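Local coordinates for protein Adp-heptose LPS heptosyltransferase II (Escherichia coli, PDB 1PSW) that catalyses the transfer of the second heptose from ADP-L-glycero-beta-D-manno-heptose to the heptosyl-Kdo2-lipid A inner core of lipopolysaccharide, at residues A285-S290 / A302-L307; A194-H199 / V266-G271; A84-N89 / E111-L116; L117-V122 / Y140-M145. All coordinates share one frame; numbering follows the deposited sequence.

Contact 1 of 4, residues A285-S290 / A302-L307; sequences ALYGPS and ARVIRL
The last two strands of the C-terminal Rossmann-like sheet of this GT-B glycosyltransferase pair here, Ala-285 and Leu-286 lying beside Val-304 and Ile-305 in parallel register. The strand axes approach to 4.8 Å. Three backbone bonds alternate as parallel pairing requires: Ala-285 N to Arg-303 O, Ile-305 N to Ala-285 O (2.9 Å), and Tyr-287 N to Ile-305 O, each with an N-H...O angle above 170°. On one face of the sheet Leu-286 and Ile-305 run alongside each other, CD2 of Leu-286 being 4.0 Å from CD1 of Ile-305, and helix 332-347 packs over them. On the other face Tyr-287 and Val-304 cross obliquely, with Tyr-287 CD1 3.5 Å from Val-304 CG1.

Beyond the strand pairing, the side chain of Arg-306 takes over. Its CG is anti to the backbone N (chi1 -167°) and the chain runs extended to NE, so the methylenes pass Tyr-287, where Arg-306 CG is 3.7 Å from Tyr-287 CB. NE donates to Gly-288 O at 3.0 Å, with the oxygen near the guanidinium plane, while NH2 adds a weak bond to the same oxygen and a further one to Gly-310 O. An alanine in place of Arg-306 would probably leave Gly-288 O without these donors and the 288-290 loop less firmly held to the edge strand. Over one guanidinium face sits Ser-290 O, 3.1 Å from Arg-306 NE but at an angle too poor for a hydrogen bond.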
# COMPACT_ATOMS: atom_id res chain seq x y z
N ALA A 285 0.44 7.43 -11.71
CA ALA A 285 1.64 7.14 -10.94
C ALA A 285 2.88 7.63 -11.68
O ALA A 285 3.16 7.22 -12.80
CB ALA A 285 1.72 5.64 -10.69
N LEU A 286 3.63 8.51 -11.02
CA LEU A 286 4.83 9.11 -11.59
C LEU A 286 6.12 8.41 -11.18
O LEU A 286 6.46 8.35 -9.99
CB LEU A 286 4.88 10.58 -11.19
CG LEU A 286 3.55 11.31 -11.40
CD1 LEU A 286 3.72 12.78 -11.01
CD2 LEU A 286 3.09 11.20 -12.86
N TYR A 287 6.84 7.90 -12.17
CA TYR A 287 8.10 7.20 -11.94
C TYR A 287 9.31 7.93 -12.51
O TYR A 287 9.23 8.58 -13.55
CB TYR A 287 8.05 5.81 -12.56
CG TYR A 287 7.19 4.82 -11.81
CD1 TYR A 287 5.80 4.88 -11.87
CD2 TYR A 287 7.78 3.81 -11.04
CE1 TYR A 287 5.01 3.96 -11.19
CE2 TYR A 287 7.00 2.89 -10.36
CZ TYR A 287 5.62 2.96 -10.44
OH TYR A 287 4.84 2.03 -9.78
N GLY A 288 10.43 7.78 -11.81
CA GLY A 288 11.67 8.40 -12.24
C GLY A 288 12.78 7.36 -12.24
O GLY A 288 12.84 6.53 -13.15
N PRO A 289 13.66 7.35 -11.23
CA PRO A 289 14.75 6.36 -11.21
C PRO A 289 14.29 4.91 -11.03
O PRO A 289 14.98 3.99 -11.45
CB PRO A 289 15.62 6.86 -10.06
CG PRO A 289 14.61 7.42 -9.11
CD PRO A 289 13.71 8.21 -10.03
N SER A 290 13.13 4.71 -10.40
CA SER A 290 12.61 3.36 -10.18
C SER A 290 11.61 2.97 -11.28
O SER A 290 11.12 3.83 -12.01
CB SER A 290 11.92 3.28 -8.82
OG SER A 290 10.72 4.05 -8.79
N ALA A 302 -5.37 2.60 -13.42
CA ALA A 302 -4.10 3.28 -13.16
C ALA A 302 -3.31 3.48 -14.46
O ALA A 302 -3.42 2.69 -15.40
CB ALA A 302 -3.26 2.46 -12.19
N ARG A 303 -2.55 4.56 -14.51
CA ARG A 303 -1.70 4.88 -15.65
C ARG A 303 -0.36 5.26 -15.05
O ARG A 303 -0.29 5.94 -14.02
CB ARG A 303 -2.27 6.05 -16.46
CG ARG A 303 -3.59 5.74 -17.17
CD ARG A 303 -3.45 4.57 -18.14
NE ARG A 303 -4.67 4.33 -18.92
CZ ARG A 303 -5.76 3.73 -18.45
NH1 ARG A 303 -5.81 3.30 -17.20
NH2 ARG A 303 -6.81 3.56 -19.25
N VAL A 304 0.71 4.80 -15.69
CA VAL A 304 2.06 5.07 -15.24
C VAL A 304 2.78 5.97 -16.21
O VAL A 304 2.71 5.77 -17.43
CB VAL A 304 2.87 3.77 -15.08
CG1 VAL A 304 4.36 4.09 -14.97
CG2 VAL A 304 2.41 3.00 -13.83
N ILE A 305 3.45 6.99 -15.68
CA ILE A 305 4.21 7.90 -16.51
C ILE A 305 5.67 7.81 -16.10
O ILE A 305 6.00 7.98 -14.92
CB ILE A 305 3.74 9.35 -16.34
CG1 ILE A 305 2.25 9.45 -16.71
CG2 ILE A 305 4.57 10.29 -17.23
CD1 ILE A 305 1.67 10.84 -16.55
N ARG A 306 6.53 7.51 -17.06
CA ARG A 306 7.97 7.41 -16.82
C ARG A 306 8.65 7.77 -18.13
O ARG A 306 8.29 7.26 -19.19
CB ARG A 306 8.38 5.99 -16.41
CG ARG A 306 9.80 5.94 -15.85
CD ARG A 306 10.31 4.52 -15.64
NE ARG A 306 11.63 4.52 -15.00
CZ ARG A 306 12.47 3.49 -15.00
NH1 ARG A 306 12.14 2.36 -15.62
NH2 ARG A 306 13.64 3.58 -14.38
N LEU A 307 9.63 8.66 -18.06
CA LEU A 307 10.32 9.11 -19.26
C LEU A 307 11.60 8.34 -19.58
O LEU A 307 12.08 8.39 -20.71
CB LEU A 307 10.63 10.60 -19.14
CG LEU A 307 9.41 11.50 -18.87
CD1 LEU A 307 9.87 12.94 -18.70
CD2 LEU A 307 8.41 11.38 -20.02
O HOH W 1 10.45 9.79 -15.64

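Contact 2 of 4, residues A194-H199 / V266-G271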
# COMPACT_ATOMS: atom_id res chain seq x y z
N ALA A 194 14.59 10.98 -4.25
CA ALA A 194 14.82 10.68 -5.66
C ALA A 194 13.58 10.18 -6.38
O ALA A 194 13.46 10.34 -7.59
CB ALA A 194 15.95 9.65 -5.80
N LYS A 195 12.66 9.57 -5.66
CA LYS A 195 11.45 9.06 -6.29
C LYS A 195 10.27 10.01 -6.20
O LYS A 195 9.17 9.68 -6.62
CB LYS A 195 11.09 7.70 -5.69
CG LYS A 195 12.19 6.68 -5.91
CD LYS A 195 11.79 5.29 -5.47
CE LYS A 195 12.93 4.31 -5.72
NZ LYS A 195 12.52 2.91 -5.42
N ARG A 196 10.50 11.21 -5.68
CA ARG A 196 9.41 12.17 -5.54
C ARG A 196 9.29 13.17 -6.67
O ARG A 196 10.28 13.74 -7.13
CB ARG A 196 9.53 12.95 -4.23
CG ARG A 196 9.25 12.13 -2.98
CD ARG A 196 9.06 13.04 -1.78
NE ARG A 196 10.23 13.09 -0.93
CZ ARG A 196 10.43 14.00 0.03
NH1 ARG A 196 9.53 14.95 0.25
NH2 ARG A 196 11.54 13.95 0.75
N TRP A 197 8.07 13.37 -7.15
CA TRP A 197 7.85 14.37 -8.18
C TRP A 197 8.06 15.65 -7.37
O TRP A 197 7.65 15.72 -6.21
CB TRP A 197 6.42 14.30 -8.69
CG TRP A 197 6.19 15.00 -9.97
CD1 TRP A 197 7.00 15.01 -11.07
CD2 TRP A 197 5.01 15.73 -10.34
NE1 TRP A 197 6.38 15.68 -12.11
CE2 TRP A 197 5.16 16.12 -11.69
CE3 TRP A 197 3.82 16.05 -9.66
CZ2 TRP A 197 4.19 16.86 -12.36
CZ3 TRP A 197 2.84 16.78 -10.34
CH2 TRP A 197 3.03 17.16 -11.68
N PRO A 198 8.72 16.67 -7.95
CA PRO A 198 8.99 17.93 -7.25
C PRO A 198 7.79 18.63 -6.60
O PRO A 198 6.71 18.71 -7.17
CB PRO A 198 9.62 18.80 -8.33
CG PRO A 198 10.35 17.80 -9.17
CD PRO A 198 9.35 16.66 -9.28
N HIS A 199 8.01 19.14 -5.39
CA HIS A 199 6.98 19.86 -4.66
C HIS A 199 6.38 20.98 -5.51
O HIS A 199 5.18 21.24 -5.45
CB HIS A 199 7.53 20.44 -3.35
CG HIS A 199 8.66 21.41 -3.54
ND1 HIS A 199 9.97 21.01 -3.73
CD2 HIS A 199 8.68 22.77 -3.57
CE1 HIS A 199 10.74 22.07 -3.87
NE2 HIS A 199 9.98 23.15 -3.78
N VAL A 266 -2.99 11.33 -7.69
CA VAL A 266 -1.72 11.54 -8.37
C VAL A 266 -0.70 11.17 -7.30
O VAL A 266 -0.78 11.68 -6.17
CB VAL A 266 -1.50 13.01 -8.79
CG1 VAL A 266 -0.16 13.16 -9.49
CG2 VAL A 266 -2.63 13.46 -9.70
N THR A 267 0.24 10.29 -7.62
CA THR A 267 1.21 9.86 -6.63
C THR A 267 2.53 9.39 -7.24
O THR A 267 2.61 9.11 -8.43
CB THR A 267 0.64 8.67 -5.82
OG1 THR A 267 1.61 8.24 -4.86
CG2 THR A 267 0.33 7.52 -6.75
N ASN A 268 3.54 9.31 -6.39
CA ASN A 268 4.85 8.81 -6.78
C ASN A 268 4.79 7.31 -6.50
O ASN A 268 3.78 6.79 -6.04
CB ASN A 268 5.95 9.42 -5.90
CG ASN A 268 5.92 10.92 -5.86
OD1 ASN A 268 5.90 11.59 -6.89
ND2 ASN A 268 5.92 11.47 -4.65
N ASP A 269 5.90 6.62 -6.76
CA ASP A 269 5.99 5.18 -6.48
C ASP A 269 6.12 5.08 -4.96
O ASP A 269 7.21 5.22 -4.41
CB ASP A 269 7.24 4.62 -7.18
CG ASP A 269 7.49 3.15 -6.88
OD1 ASP A 269 6.57 2.47 -6.39
OD2 ASP A 269 8.62 2.68 -7.16
N SER A 270 4.99 4.86 -4.29
CA SER A 270 4.97 4.78 -2.83
C SER A 270 3.89 3.82 -2.32
O SER A 270 3.13 3.26 -3.09
CB SER A 270 4.70 6.16 -2.25
OG SER A 270 3.37 6.57 -2.55
N GLY A 271 3.84 3.65 -1.00
CA GLY A 271 2.84 2.77 -0.41
C GLY A 271 1.39 3.18 -0.65
O GLY A 271 0.54 2.32 -0.90
O HOH W 2 8.30 7.76 -8.14
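Trp-197 N donates to the side-chain oxygen of Asn-268, and this 2.8 Å bond to OD1 is the one direct hydrogen bond between the 194-199 loop and the end of strand 264-268. The N-H...O angle is 156°, yet the nitrogen stands above the amide plane, 52° out of it. CG of Asn-268 is anti to its own carbonyl carbon (chi1 -54°), and the amide lies against the loop backbone: Asn-268 CB comes within 3.3 Å of Lys-195 O, and ND2 lies 3.8 Å from CG of Arg-196.

A water forms the second link, donating to Lys-195 O at 2.6 Å and accepting from Asp-269 N at 3.0 Å. Farther along, Lys-195 reaches out fully extended, but its NZ stops 4.3 Å from Asp-269 OD2, beyond a salt bridge; the carboxylate oxygen is instead hydrogen-bonded to Ser-290 OG.

In the second shell, Asn-268 ND2 donates to Gly-188 O, which helps set the rotation of the amide and directs OD1 at the loop; OD1 also has a weak bond with Tyr-202 OH. Trp-197 is held by its NE1 bond to Ile-330 O and by an edge-to-face meeting with Tyr-202.

The contact thus joins two loops that follow parallel strands, 182-186 and 264-268, in the C-terminal Rossmann-like domain of the GT-B fold. The indole of Trp-197 touches Leu-286 of strand 283-287 and Val-335 of helix 332-347, while Pro-198, at the N-cap position, leads into helix 199-211 and segment 266-271 leads toward helix 271-278.

Contact 3 of 4, residues A84-N89 / E111-L116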
# COMPACT_ATOMS: atom_id res chain seq x y z
N ALA A 84 1.71 -20.75 10.15
CA ALA A 84 2.27 -19.42 10.28
C ALA A 84 2.96 -19.04 8.98
O ALA A 84 3.57 -19.89 8.32
CB ALA A 84 3.26 -19.37 11.44
N TYR A 85 2.85 -17.78 8.60
CA TYR A 85 3.48 -17.27 7.39
C TYR A 85 4.28 -16.03 7.76
O TYR A 85 3.74 -15.09 8.34
CB TYR A 85 2.42 -16.90 6.34
CG TYR A 85 1.65 -18.08 5.78
CD1 TYR A 85 2.12 -18.79 4.68
CD2 TYR A 85 0.48 -18.51 6.39
CE1 TYR A 85 1.45 -19.91 4.20
CE2 TYR A 85 -0.20 -19.64 5.92
CZ TYR A 85 0.29 -20.33 4.83
OH TYR A 85 -0.37 -21.45 4.37
N VAL A 86 5.57 -16.03 7.44
CA VAL A 86 6.43 -14.90 7.75
C VAL A 86 6.70 -14.16 6.45
O VAL A 86 7.34 -14.70 5.54
CB VAL A 86 7.76 -15.37 8.39
CG1 VAL A 86 8.60 -14.17 8.81
CG2 VAL A 86 7.47 -16.25 9.59
N LEU A 87 6.21 -12.92 6.35
CA LEU A 87 6.36 -12.12 5.13
C LEU A 87 7.61 -11.26 5.07
O LEU A 87 8.18 -11.07 4.00
CB LEU A 87 5.10 -11.28 4.91
CG LEU A 87 3.81 -12.12 4.83
CD1 LEU A 87 2.61 -11.24 4.49
CD2 LEU A 87 3.98 -13.21 3.76
N PRO A 88 8.05 -10.71 6.22
CA PRO A 88 9.27 -9.90 6.15
C PRO A 88 10.42 -10.84 5.82
O PRO A 88 10.26 -12.06 5.90
CB PRO A 88 9.38 -9.32 7.56
CG PRO A 88 7.94 -9.26 8.02
CD PRO A 88 7.40 -10.58 7.53
N ASN A 89 11.57 -10.30 5.44
CA ASN A 89 12.72 -11.14 5.11
C ASN A 89 13.71 -11.26 6.27
O ASN A 89 14.54 -12.16 6.28
CB ASN A 89 13.45 -10.60 3.88
CG ASN A 89 12.69 -10.85 2.59
OD1 ASN A 89 12.51 -11.99 2.17
ND2 ASN A 89 12.24 -9.77 1.95
N GLU A 111 16.74 -14.01 5.02
CA GLU A 111 18.06 -14.04 5.66
C GLU A 111 18.37 -15.41 6.24
O GLU A 111 18.54 -15.56 7.46
CB GLU A 111 18.14 -13.01 6.79
CG GLU A 111 17.76 -11.60 6.39
CD GLU A 111 18.13 -10.58 7.46
OE1 GLU A 111 17.99 -10.90 8.66
OE2 GLU A 111 18.54 -9.46 7.09
N MSE A 112 18.44 -16.41 5.37
CA MSE A 112 18.76 -17.78 5.77
C MSE A 112 17.94 -18.26 6.97
O MSE A 112 18.51 -18.65 7.99
CB MSE A 112 20.25 -17.89 6.13
CG MSE A 112 21.19 -17.22 5.13
SE MSE A 112 20.92 -17.81 3.31
CE MSE A 112 20.54 -16.09 2.51
N ARG A 113 16.62 -18.25 6.84
CA ARG A 113 15.76 -18.69 7.93
C ARG A 113 15.51 -20.19 7.94
O ARG A 113 14.39 -20.64 8.20
CB ARG A 113 14.42 -17.94 7.87
CG ARG A 113 14.55 -16.45 8.15
CD ARG A 113 14.01 -15.61 7.00
NE ARG A 113 12.59 -15.85 6.76
CZ ARG A 113 11.89 -15.31 5.76
NH1 ARG A 113 12.49 -14.51 4.90
NH2 ARG A 113 10.60 -15.58 5.62
N TYR A 114 16.56 -20.97 7.69
CA TYR A 114 16.43 -22.43 7.67
C TYR A 114 15.99 -23.06 8.98
O TYR A 114 15.57 -24.21 9.01
CB TYR A 114 17.75 -23.07 7.22
CG TYR A 114 18.00 -22.96 5.74
CD1 TYR A 114 18.94 -22.06 5.23
CD2 TYR A 114 17.30 -23.76 4.83
CE1 TYR A 114 19.18 -21.97 3.86
CE2 TYR A 114 17.53 -23.67 3.47
CZ TYR A 114 18.47 -22.78 2.99
OH TYR A 114 18.71 -22.70 1.64
N GLY A 115 16.08 -22.32 10.07
CA GLY A 115 15.66 -22.87 11.35
C GLY A 115 14.26 -22.45 11.75
O GLY A 115 13.41 -23.28 12.07
N LEU A 116 14.02 -21.15 11.71
CA LEU A 116 12.73 -20.61 12.09
C LEU A 116 11.62 -21.04 11.14
O LEU A 116 10.44 -21.01 11.50
CB LEU A 116 12.81 -19.08 12.14
CG LEU A 116 14.02 -18.55 12.91
CD1 LEU A 116 13.92 -17.04 13.01
CD2 LEU A 116 14.07 -19.17 14.31
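This is a polar loop-to-loop contact at the C-terminal end of strand 83-86, where the turn after the strand meets the loop between strands 104-108 and 119-121. Its one direct hydrogen bond runs from Glu-111 N to Asn-89 O, 3.1 Å long with an N-H...O angle of 156°. Glu-111 CG also packs on Asn-89 O at 3.3 Å, while its carboxylate turns to Phe-91 N.

Arg-113 occupies the space between the segments. Its chain bends at chi2 (123°) and chi3, and the guanidinium comes to lie among three backbone carbonyls. Val-86 O is at its edge, 3.4 Å from NH2; Pro-88 O lies over one face, 3.6 Å from CZ; and Asn-89 O is 3.4 Å from NH1. These separations suggest electrostatic attraction. The Asn-89 amide is turned 63° from the guanidinium, its OD1 3.7 Å from NH1 at the rim. The Val-86 side chain lies against the guanidinium, CB 4.0 Å from Arg-113 NH2. An alanine in place of Arg-113 would probably open a gap between the loops and leave the carbonyl oxygens without the positive group that faces them.

Val-86 also packs on Ile-6 of the neighbouring strand 2-6. Both loops follow the C-terminal ends of parallel strands, 83-86 and 104-108, in the N-terminal domain of the GT-B fold, the edge where Rossmann-like folds commonly place their ligand-binding loops.

Contact 4 of 4, residues L117-V122 / Y140-M145; sequences LNDVRV and YDKGIM
A bend at chi2 (-63°) turns CD of Arg-121 to a place beside Lys-142, whose own CG is anti to its backbone N (chi1 -167°) at the start of a fully extended chain; Arg-121 CD thereby lies 3.7 Å from Lys-142 CG. The two side chains run alongside one another in opposite senses. The guanidinium reaches the backbone of the 140-145 segment, where NH2 donates to Tyr-140 O at 2.8 Å. That bond is bent, 130° at the hydrogen, and the oxygen is tilted from the guanidinium plane. One face of the group is covered by Lys-142 N, 3.7 Å from Arg-121 NH2.

Asp-119, two residues back on the same strand, fixes the rotation of the guanidinium by a side-on salt bridge. NE meets OD1 at 3.2 Å in a nearly straight bond, from above the carboxylate plane, and NH2 meets OD2 at 3.1 Å on the syn side. This two-point grip of Arg-121 would probably favour the ionised form of Asp-119. OD2 is also bonded to Thr-106 OG1, a second-shell contact that positions the carboxylate. A water joins Asp-119 OD1 to Lys-142 N (2.8 Å from the water), and it accepts a weak bond from Arg-121 NH2.

Farther out, Lys-142 CE packs 3.2 Å from Val-120 O, and NZ donates to a second water.

Strand 119-121 is the outermost strand of the N-terminal sheet on this side, paired with strand 104-108; the contact joins it to the loop after helix 131-137, whose Tyr-140 packs on helix 11-27.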
# COMPACT_ATOMS: atom_id res chain seq x y z
N LEU A 117 11.99 -21.44 9.93
CA LEU A 117 11.02 -21.86 8.92
C LEU A 117 11.25 -23.30 8.48
O LEU A 117 12.25 -23.60 7.81
CB LEU A 117 11.10 -20.94 7.70
CG LEU A 117 10.82 -19.45 7.92
CD1 LEU A 117 11.21 -18.67 6.67
CD2 LEU A 117 9.35 -19.24 8.25
N ASN A 118 10.34 -24.20 8.83
CA ASN A 118 10.47 -25.60 8.44
C ASN A 118 9.90 -25.83 7.05
O ASN A 118 9.88 -26.96 6.55
CB ASN A 118 9.79 -26.52 9.45
CG ASN A 118 8.47 -25.97 9.95
OD1 ASN A 118 7.66 -25.45 9.19
ND2 ASN A 118 8.25 -26.11 11.26
N ASP A 119 9.42 -24.76 6.43
CA ASP A 119 8.87 -24.83 5.08
C ASP A 119 9.43 -23.65 4.30
O ASP A 119 8.68 -22.79 3.82
CB ASP A 119 7.34 -24.78 5.14
CG ASP A 119 6.69 -24.85 3.76
OD1 ASP A 119 7.28 -25.46 2.85
OD2 ASP A 119 5.59 -24.30 3.60
N VAL A 120 10.75 -23.62 4.20
CA VAL A 120 11.47 -22.56 3.50
C VAL A 120 11.31 -22.68 1.99
O VAL A 120 11.39 -23.77 1.42
CB VAL A 120 12.98 -22.60 3.85
CG1 VAL A 120 13.56 -23.96 3.49
CG2 VAL A 120 13.72 -21.50 3.12
N ARG A 121 11.08 -21.55 1.33
CA ARG A 121 10.91 -21.52 -0.12
C ARG A 121 12.10 -20.77 -0.71
O ARG A 121 12.38 -19.64 -0.31
CB ARG A 121 9.60 -20.81 -0.49
CG ARG A 121 8.35 -21.31 0.24
CD ARG A 121 8.04 -22.76 -0.08
NE ARG A 121 6.81 -23.23 0.58
CZ ARG A 121 5.58 -22.89 0.21
NH1 ARG A 121 5.39 -22.06 -0.81
NH2 ARG A 121 4.53 -23.38 0.86
N VAL A 122 12.80 -21.39 -1.65
CA VAL A 122 13.96 -20.75 -2.28
C VAL A 122 13.44 -19.88 -3.42
O VAL A 122 12.80 -20.37 -4.35
CB VAL A 122 14.95 -21.78 -2.87
CG1 VAL A 122 16.21 -21.08 -3.33
CG2 VAL A 122 15.27 -22.84 -1.83
N TYR A 140 0.39 -21.95 -1.44
CA TYR A 140 0.41 -23.25 -2.09
C TYR A 140 1.54 -24.13 -1.59
O TYR A 140 2.53 -23.63 -1.04
CB TYR A 140 0.52 -23.06 -3.61
CG TYR A 140 -0.69 -22.36 -4.19
CD1 TYR A 140 -1.88 -23.04 -4.42
CD2 TYR A 140 -0.66 -20.99 -4.45
CE1 TYR A 140 -3.01 -22.38 -4.90
CE2 TYR A 140 -1.78 -20.32 -4.93
CZ TYR A 140 -2.96 -21.02 -5.15
OH TYR A 140 -4.05 -20.35 -5.63
N ASP A 141 1.40 -25.44 -1.76
CA ASP A 141 2.42 -26.38 -1.31
C ASP A 141 3.74 -26.14 -2.03
O ASP A 141 3.77 -25.78 -3.20
CB ASP A 141 1.95 -27.82 -1.55
CG ASP A 141 0.69 -28.16 -0.78
OD1 ASP A 141 0.67 -27.95 0.45
OD2 ASP A 141 -0.28 -28.63 -1.41
N LYS A 142 4.84 -26.34 -1.30
CA LYS A 142 6.18 -26.12 -1.83
C LYS A 142 6.46 -26.69 -3.22
O LYS A 142 6.60 -25.94 -4.19
CB LYS A 142 7.22 -26.67 -0.84
CG LYS A 142 8.64 -26.23 -1.14
CD LYS A 142 9.62 -26.86 -0.17
CE LYS A 142 11.03 -26.37 -0.42
NZ LYS A 142 12.01 -27.02 0.49
N GLY A 143 6.53 -28.01 -3.33
CA GLY A 143 6.82 -28.62 -4.62
C GLY A 143 5.70 -28.61 -5.64
O GLY A 143 5.41 -29.64 -6.25
N ILE A 144 5.07 -27.46 -5.85
CA ILE A 144 3.99 -27.36 -6.82
C ILE A 144 4.20 -26.21 -7.79
O ILE A 144 4.08 -26.37 -9.00
CB ILE A 144 2.62 -27.16 -6.12
CG1 ILE A 144 2.41 -28.23 -5.05
CG2 ILE A 144 1.50 -27.23 -7.15
CD1 ILE A 144 2.37 -29.65 -5.58
N MSE A 145 4.53 -25.03 -7.25
CA MSE A 145 4.75 -23.85 -8.07
C MSE A 145 6.24 -23.62 -8.34
O MSE A 145 7.03 -23.49 -7.40
CB MSE A 145 4.17 -22.60 -7.39
CG MSE A 145 2.73 -22.71 -6.87
SE MSE A 145 1.41 -23.23 -8.19
CE MSE A 145 0.16 -24.17 -7.04
O HOH W 3 11.35 -26.80 3.47
O HOH W 4 4.73 -26.69 1.46

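From the N terminus, contact 3 comes first, bringing the turn after strand 83-86 to the loop at 111-116 and enclosing helix 95-99 and strand 104-108. Contact 4 follows directly, looping from the edge strand 119-121 past helix 131-137; the two touch where Val-86 packs on Leu-117 and Tyr-114 on Val-120. Contact 2 spans the longest loop, 66 residues, and contact 1 closes a short one with neither helix nor strand inside. All four run in series, with none nested or crossed. Contacts 1 and 2 share the C-terminal sheet, meeting through Leu-286 N and Thr-267 O, whereas contacts 3 and 4 belong to the N-terminal sheet, the nearest atoms of contacts 2 and 3 being about 15 Å apart.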